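Local coordinates for protein transport protein SEC16 (PDB 3MZK) that helps initiate assembly of the COPII coat that forms transport vesicles at the endoplasmic reticulum and selects their cargo, and also takes part in autophagy, at residues S298-N310 / V313-G325. Sequence-based numbering, arbitrary orientation.
Sequences STLFIIGNVPLSN and VMADSDVIFESIG
Phe321 plugs an apolar contact between the end of helix 294-303 with its exit segment 304-310 and a later part of the same connection, 313-325, on the way to helix 330-344. Its ring is clamped on both faces: Leu308 CD2 sits almost on the ring normal, 3.4 Å from the Phe321 centroid, while Phe301 CB covers the opposite face, displaced toward the rim. The ring reaches this slot because CG lies anti to the backbone N (chi1 -169°), beside the carbonyl carbon. At its edge, near the ring plane, Val306 O comes to 3.5 Å from Phe321 CE1; that carbonyl also accepts a hydrogen bond from Tyr339. The Phe301 ring is turned obliquely to that of Phe321, planes at 52°, and carries Val313 CG1 over one face. Ile302, which also packs on helix 101-111, and Ile324, which touches Trp335 of helix 330-344, cross at about a right angle, their CD1 atoms 3.8 Å apart. The backbones are pinned beside the ring by one direct hydrogen bond, Ser309 N to Phe321 O (3.1 Å), and by a water that accepts from Phe321 N and hydrogen-bonds Ser309 OG. Replacing Phe321 by an alanine removes the ring and would probably open a gap between Leu308 CD2 and Phe301 CB, loosening segment 313-325 from both the helix end and the exit segment. The 298-310 segment leaves its helix through a Schellman motif at Asn305, where Val306 N bonds back to Phe301 O. A Schellman-capped helix whose following loop doubles back over an aromatic ring is here the link between two helices of the largely helical Sec23-binding domain of Sec16.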
ATOM      1  N   SER B 298     -28.131  -9.746  -6.154  1.00 49.45           N
ATOM      2  CA  SER B 298     -27.874  -8.893  -7.311  1.00 43.09           C
ATOM      3  C   SER B 298     -27.760  -7.428  -6.926  1.00 45.03           C
ATOM      4  O   SER B 298     -26.976  -6.686  -7.513  1.00 54.44           O
ATOM      5  CB  SER B 298     -28.967  -9.063  -8.370  1.00 50.98           C
ATOM      6  OG  SER B 298     -28.861 -10.322  -9.001  1.00 52.88           O
ATOM      7  N   THR B 299     -28.552  -7.009  -5.946  1.00 54.05           N
ATOM      8  CA  THR B 299     -28.457  -5.647  -5.427  1.00 50.51           C
ATOM      9  C   THR B 299     -27.030  -5.381  -4.933  1.00 53.89           C
ATOM     10  O   THR B 299     -26.398  -4.403  -5.339  1.00 51.18           O
ATOM     11  CB  THR B 299     -29.484  -5.395  -4.298  1.00 52.63           C
ATOM     12  OG1 THR B 299     -30.801  -5.701  -4.769  1.00 64.97           O
ATOM     13  CG2 THR B 299     -29.452  -3.952  -3.847  1.00 46.63           C
ATOM     14  N   LEU B 300     -26.513  -6.266  -4.084  1.00 49.68           N
ATOM     15  CA  LEU B 300     -25.153  -6.109  -3.567  1.00 49.83           C
ATOM     16  C   LEU B 300     -24.108  -6.091  -4.678  1.00 43.21           C
ATOM     17  O   LEU B 300     -23.187  -5.278  -4.645  1.00 55.05           O
ATOM     18  CB  LEU B 300     -24.813  -7.185  -2.530  1.00 45.34           C
ATOM     19  CG  LEU B 300     -25.838  -7.380  -1.408  1.00 59.03           C
ATOM     20  CD1 LEU B 300     -25.214  -8.102  -0.225  1.00 58.71           C
ATOM     21  CD2 LEU B 300     -26.424  -6.047  -0.973  1.00 41.01           C
ATOM     22  N   PHE B 301     -24.257  -6.976  -5.660  1.00 49.13           N
ATOM     23  CA  PHE B 301     -23.311  -7.062  -6.776  1.00 53.72           C
ATOM     24  C   PHE B 301     -23.307  -5.780  -7.602  1.00 53.43           C
ATOM     25  O   PHE B 301     -22.250  -5.320  -8.047  1.00 52.74           O
ATOM     26  CB  PHE B 301     -23.629  -8.262  -7.679  1.00 52.47           C
ATOM     27  CG  PHE B 301     -23.419  -9.594  -7.017  1.00 53.84           C
ATOM     28  CD1 PHE B 301     -22.494  -9.739  -5.994  1.00 50.92           C
ATOM     29  CD2 PHE B 301     -24.155 -10.702  -7.413  1.00 48.24           C
ATOM     30  CE1 PHE B 301     -22.299 -10.973  -5.381  1.00 58.44           C
ATOM     31  CE2 PHE B 301     -23.966 -11.940  -6.803  1.00 47.89           C
ATOM     32  CZ  PHE B 301     -23.036 -12.076  -5.786  1.00 51.84           C
ATOM     33  N   ILE B 302     -24.494  -5.217  -7.806  1.00 37.49           N
ATOM     34  CA  ILE B 302     -24.640  -3.946  -8.508  1.00 48.38           C
ATOM     35  C   ILE B 302     -23.906  -2.818  -7.778  1.00 56.39           C
ATOM     36  O   ILE B 302     -23.113  -2.082  -8.376  1.00 48.12           O
ATOM     37  CB  ILE B 302     -26.121  -3.570  -8.657  1.00 58.42           C
ATOM     38  CG1 ILE B 302     -26.810  -4.531  -9.627  1.00 55.18           C
ATOM     39  CG2 ILE B 302     -26.264  -2.139  -9.142  1.00 51.47           C
ATOM     40  CD1 ILE B 302     -28.327  -4.507  -9.551  1.00 48.26           C
ATOM     41  N   ILE B 303     -24.171  -2.686  -6.483  1.00 55.37           N
ATOM     42  CA  ILE B 303     -23.493  -1.681  -5.674  1.00 47.59           C
ATOM     43  C   ILE B 303     -21.986  -1.879  -5.738  1.00 52.78           C
ATOM     44  O   ILE B 303     -21.227  -0.914  -5.795  1.00 50.32           O
ATOM     45  CB  ILE B 303     -23.941  -1.738  -4.208  1.00 38.87           C
ATOM     46  CG1 ILE B 303     -25.442  -1.483  -4.099  1.00 39.55           C
ATOM     47  CG2 ILE B 303     -23.180  -0.722  -3.380  1.00 45.31           C
ATOM     48  CD1 ILE B 303     -25.990  -1.717  -2.712  1.00 38.15           C
ATOM     49  N   GLY B 304     -21.558  -3.137  -5.730  1.00 53.98           N
ATOM     50  CA  GLY B 304     -20.145  -3.463  -5.754  1.00 49.14           C
ATOM     51  C   GLY B 304     -19.533  -3.339  -7.132  1.00 54.38           C
ATOM     52  O   GLY B 304     -18.336  -3.548  -7.310  1.00 64.53           O
ATOM     53  N   ASN B 305     -20.361  -2.989  -8.110  1.00 63.05           N
ATOM     54  CA  ASN B 305     -19.935  -2.924  -9.506  1.00 61.74           C
ATOM     55  C   ASN B 305     -19.321  -4.219 -10.024  1.00 61.07           C
ATOM     56  O   ASN B 305     -18.377  -4.192 -10.814  1.00 62.77           O
ATOM     57  CB  ASN B 305     -18.972  -1.760  -9.738  1.00 48.21           C
ATOM     58  CG  ASN B 305     -19.681  -0.518 -10.222  1.00 67.20           C
ATOM     59  OD1 ASN B 305     -20.827  -0.266  -9.858  1.00 73.85           O
ATOM     60  ND2 ASN B 305     -19.011   0.258 -11.067  1.00 77.70           N
ATOM     61  N   VAL B 306     -19.859  -5.348  -9.580  1.00 45.89           N
ATOM     62  CA  VAL B 306     -19.369  -6.639 -10.039  1.00 46.37           C
ATOM     63  C   VAL B 306     -19.774  -6.863 -11.490  1.00 48.55           C
ATOM     64  O   VAL B 306     -20.919  -6.632 -11.864  1.00 48.32           O
ATOM     65  CB  VAL B 306     -19.916  -7.783  -9.174  1.00 48.45           C
ATOM     66  CG1 VAL B 306     -19.549  -9.127  -9.781  1.00 44.74           C
ATOM     67  CG2 VAL B 306     -19.401  -7.663  -7.744  1.00 29.32           C
ATOM     68  N   PRO B 307     -18.829  -7.313 -12.321  1.00 63.65           N
ATOM     69  CA  PRO B 307     -19.131  -7.520 -13.745  1.00 57.91           C
ATOM     70  C   PRO B 307     -20.117  -8.672 -13.988  1.00 59.27           C
ATOM     71  O   PRO B 307     -20.105  -9.669 -13.260  1.00 59.41           O
ATOM     72  CB  PRO B 307     -17.762  -7.868 -14.351  1.00 45.57           C
ATOM     73  CG  PRO B 307     -16.744  -7.479 -13.313  1.00 56.91           C
ATOM     74  CD  PRO B 307     -17.425  -7.611 -11.992  1.00 57.20           C
ATOM     75  N   LEU B 308     -20.964  -8.520 -15.005  1.00 52.78           N
ATOM     76  CA  LEU B 308     -21.818  -9.608 -15.471  1.00 43.52           C
ATOM     77  C   LEU B 308     -21.006 -10.545 -16.358  1.00 46.03           C
ATOM     78  O   LEU B 308     -20.467 -10.124 -17.379  1.00 58.48           O
ATOM     79  CB  LEU B 308     -23.014  -9.062 -16.257  1.00 44.41           C
ATOM     80  CG  LEU B 308     -24.154  -8.406 -15.468  1.00 53.45           C
ATOM     81  CD1 LEU B 308     -25.268  -7.944 -16.394  1.00 39.11           C
ATOM     82  CD2 LEU B 308     -24.712  -9.356 -14.417  1.00 57.81           C
ATOM     83  N   SER B 309     -20.912 -11.811 -15.961  1.00 42.28           N
ATOM     84  CA  SER B 309     -20.169 -12.804 -16.732  1.00 53.11           C
ATOM     85  C   SER B 309     -20.505 -14.224 -16.288  1.00 57.16           C
ATOM     86  O   SER B 309     -21.424 -14.437 -15.495  1.00 52.28           O
ATOM     87  CB  SER B 309     -18.662 -12.577 -16.590  1.00 61.22           C
ATOM     88  OG  SER B 309     -18.186 -13.102 -15.362  1.00 56.16           O
ATOM     89  N   ASN B 310     -19.744 -15.189 -16.800  1.00 62.96           N
ATOM     90  CA  ASN B 310     -19.912 -16.592 -16.438  1.00 67.80           C
ATOM     91  C   ASN B 310     -18.951 -17.023 -15.335  1.00 76.64           C
ATOM     92  O   ASN B 310     -19.118 -18.081 -14.727  1.00 80.70           O
ATOM     93  CB  ASN B 310     -19.708 -17.488 -17.659  1.00 70.02           C
ATOM     94  CG  ASN B 310     -20.726 -17.231 -18.747  1.00 81.97           C
ATOM     95  OD1 ASN B 310     -21.915 -17.509 -18.577  1.00 81.44           O
ATOM     96  ND2 ASN B 310     -20.265 -16.706 -19.880  1.00 85.84           N
ATOM     97  N   VAL B 313     -17.878 -15.062  -8.873  1.00 62.21           N
ATOM     98  CA  VAL B 313     -17.605 -13.757  -8.279  1.00 68.47           C
ATOM     99  C   VAL B 313     -16.444 -13.837  -7.291  1.00 71.47           C
ATOM    100  O   VAL B 313     -15.678 -12.892  -7.143  1.00 80.28           O
ATOM    101  CB  VAL B 313     -18.855 -13.178  -7.580  1.00 58.73           C
ATOM    102  CG1 VAL B 313     -20.008 -13.061  -8.568  1.00 52.99           C
ATOM    103  CG2 VAL B 313     -19.253 -14.036  -6.385  1.00 49.84           C
ATOM    104  N   MET B 314     -16.318 -14.979  -6.622  1.00 77.99           N
ATOM    105  CA  MET B 314     -15.227 -15.211  -5.683  1.00 80.12           C
ATOM    106  C   MET B 314     -14.493 -16.505  -6.033  1.00 84.95           C
ATOM    107  O   MET B 314     -15.083 -17.426  -6.594  1.00 79.82           O
ATOM    108  CB  MET B 314     -15.761 -15.273  -4.249  1.00 78.01           C
ATOM    109  CG  MET B 314     -14.707 -14.996  -3.203  1.00 73.63           C
ATOM    110  SD  MET B 314     -13.969 -13.383  -3.483  1.00 96.26           S
ATOM    111  CE  MET B 314     -15.213 -12.324  -2.755  1.00 77.65           C
ATOM    112  N   ALA B 315     -13.210 -16.576  -5.699  1.00 86.94           N
ATOM    113  CA  ALA B 315     -12.408 -17.747  -6.039  1.00 98.86           C
ATOM    114  C   ALA B 315     -12.908 -19.013  -5.346  1.00 96.75           C
ATOM    115  O   ALA B 315     -13.011 -20.075  -5.967  1.00 81.03           O
ATOM    116  CB  ALA B 315     -10.941 -17.503  -5.710  1.00103.00           C
ATOM    117  N   ASP B 316     -13.220 -18.895  -4.058  1.00 98.20           N
ATOM    118  CA  ASP B 316     -13.609 -20.047  -3.248  1.00101.97           C
ATOM    119  C   ASP B 316     -15.098 -20.363  -3.355  1.00 99.93           C
ATOM    120  O   ASP B 316     -15.651 -21.075  -2.514  1.00 98.93           O
ATOM    121  CB  ASP B 316     -13.223 -19.827  -1.782  1.00100.78           C
ATOM    122  CG  ASP B 316     -14.037 -18.730  -1.117  1.00105.80           C
ATOM    123  OD1 ASP B 316     -14.408 -17.754  -1.802  1.00113.71           O
ATOM    124  OD2 ASP B 316     -14.309 -18.844   0.097  1.00107.08           O
ATOM    125  N   SER B 317     -15.743 -19.838  -4.390  1.00 89.26           N
ATOM    126  CA  SER B 317     -17.177 -20.034  -4.557  1.00 84.03           C
ATOM    127  C   SER B 317     -17.550 -20.368  -5.995  1.00 84.76           C
ATOM    128  O   SER B 317     -16.806 -20.072  -6.929  1.00 92.06           O
ATOM    129  CB  SER B 317     -17.944 -18.793  -4.097  1.00 77.90           C
ATOM    130  OG  SER B 317     -19.332 -18.952  -4.320  1.00 75.60           O
ATOM    131  N   ASP B 318     -18.712 -20.985  -6.165  1.00 80.54           N
ATOM    132  CA  ASP B 318     -19.199 -21.324  -7.493  1.00 80.88           C
ATOM    133  C   ASP B 318     -20.262 -20.339  -7.967  1.00 77.06           C
ATOM    134  O   ASP B 318     -20.720 -20.415  -9.106  1.00 76.04           O
ATOM    135  CB  ASP B 318     -19.761 -22.745  -7.509  1.00 88.06           C
ATOM    136  CG  ASP B 318     -20.823 -22.964  -6.452  1.00 94.31           C
ATOM    137  OD1 ASP B 318     -21.187 -24.132  -6.205  1.00108.43           O
ATOM    138  OD2 ASP B 318     -21.290 -21.970  -5.861  1.00 92.21           O
ATOM    139  N   VAL B 319     -20.647 -19.415  -7.091  1.00 67.54           N
ATOM    140  CA  VAL B 319     -21.692 -18.446  -7.403  1.00 47.15           C
ATOM    141  C   VAL B 319     -21.344 -17.591  -8.620  1.00 60.33           C
ATOM    142  O   VAL B 319     -20.208 -17.149  -8.776  1.00 70.49           O
ATOM    143  CB  VAL B 319     -22.003 -17.553  -6.185  1.00 54.87           C
ATOM    144  CG1 VAL B 319     -22.694 -16.266  -6.619  1.00 41.94           C
ATOM    145  CG2 VAL B 319     -22.850 -18.319  -5.175  1.00 56.71           C
ATOM    146  N   ILE B 320     -22.332 -17.373  -9.482  1.00 65.65           N
ATOM    147  CA  ILE B 320     -22.135 -16.617 -10.716  1.00 64.00           C
ATOM    148  C   ILE B 320     -23.067 -15.400 -10.789  1.00 61.31           C
ATOM    149  O   ILE B 320     -24.242 -15.493 -10.446  1.00 71.27           O
ATOM    150  CB  ILE B 320     -22.360 -17.530 -11.948  1.00 67.65           C
ATOM    151  CG1 ILE B 320     -21.308 -18.640 -11.978  1.00 79.37           C
ATOM    152  CG2 ILE B 320     -22.332 -16.733 -13.248  1.00 49.53           C
ATOM    153  CD1 ILE B 320     -21.469 -19.605 -13.135  1.00 91.78           C
ATOM    154  N   PHE B 321     -22.539 -14.258 -11.221  1.00 41.82           N
ATOM    155  CA  PHE B 321     -23.377 -13.092 -11.479  1.00 33.74           C
ATOM    156  C   PHE B 321     -23.637 -13.017 -12.970  1.00 52.12           C
ATOM    157  O   PHE B 321     -22.931 -12.316 -13.696  1.00 48.44           O
ATOM    158  CB  PHE B 321     -22.699 -11.805 -11.016  1.00 40.00           C
ATOM    159  CG  PHE B 321     -23.605 -10.602 -11.022  1.00 46.17           C
ATOM    160  CD1 PHE B 321     -23.081  -9.319 -11.168  1.00 50.11           C
ATOM    161  CD2 PHE B 321     -24.975 -10.750 -10.859  1.00 36.16           C
ATOM    162  CE1 PHE B 321     -23.910  -8.205 -11.167  1.00 41.19           C
ATOM    163  CE2 PHE B 321     -25.816  -9.646 -10.860  1.00 35.63           C
ATOM    164  CZ  PHE B 321     -25.287  -8.372 -11.015  1.00 39.09           C
ATOM    165  N   GLU B 322     -24.663 -13.743 -13.413  1.00 67.42           N
ATOM    166  CA  GLU B 322     -24.953 -13.948 -14.832  1.00 63.88           C
ATOM    167  C   GLU B 322     -25.938 -12.902 -15.356  1.00 61.64           C
ATOM    168  O   GLU B 322     -25.827 -12.444 -16.496  1.00 53.87           O
ATOM    169  CB  GLU B 322     -25.510 -15.363 -15.036  1.00 72.76           C
ATOM    170  CG  GLU B 322     -25.522 -15.881 -16.469  1.00100.04           C
ATOM    171  CD  GLU B 322     -26.079 -17.302 -16.576  1.00107.71           C
ATOM    172  OE1 GLU B 322     -26.443 -17.888 -15.532  1.00 97.78           O
ATOM    173  OE2 GLU B 322     -26.157 -17.834 -17.707  1.00107.54           O
ATOM    174  N   SER B 323     -26.890 -12.515 -14.510  1.00 58.95           N
ATOM    175  CA  SER B 323     -27.909 -11.536 -14.877  1.00 38.18           C
ATOM    176  C   SER B 323     -28.607 -10.962 -13.649  1.00 37.87           C
ATOM    177  O   SER B 323     -28.693 -11.609 -12.604  1.00 50.67           O
ATOM    178  CB  SER B 323     -28.958 -12.190 -15.759  1.00 39.75           C
ATOM    179  OG  SER B 323     -29.620 -13.209 -15.030  1.00 38.97           O
ATOM    180  N   ILE B 324     -29.128  -9.751 -13.785  1.00 40.76           N
ATOM    181  CA  ILE B 324     -29.889  -9.126 -12.711  1.00 54.62           C
ATOM    182  C   ILE B 324     -31.323  -9.666 -12.719  1.00 54.80           C
ATOM    183  O   ILE B 324     -32.120  -9.326 -13.593  1.00 52.71           O
ATOM    184  CB  ILE B 324     -29.859  -7.584 -12.834  1.00 49.99           C
ATOM    185  CG1 ILE B 324     -28.409  -7.103 -12.964  1.00 47.28           C
ATOM    186  CG2 ILE B 324     -30.535  -6.927 -11.640  1.00 41.24           C
ATOM    187  CD1 ILE B 324     -28.272  -5.628 -13.167  1.00 53.39           C
ATOM    188  N   GLY B 325     -31.638 -10.521 -11.750  1.00 34.60           N
ATOM    189  CA  GLY B 325     -32.891 -11.253 -11.775  1.00 41.81           C
ATOM    190  C   GLY B 325     -32.885 -12.343 -12.842  1.00 54.79           C
ATOM    191  O   GLY B 325     -31.967 -12.415 -13.671  1.00 45.19           O
TER
HETATM  192  O   HOH W   1     -20.115 -13.655 -12.942  1.00 58.85           O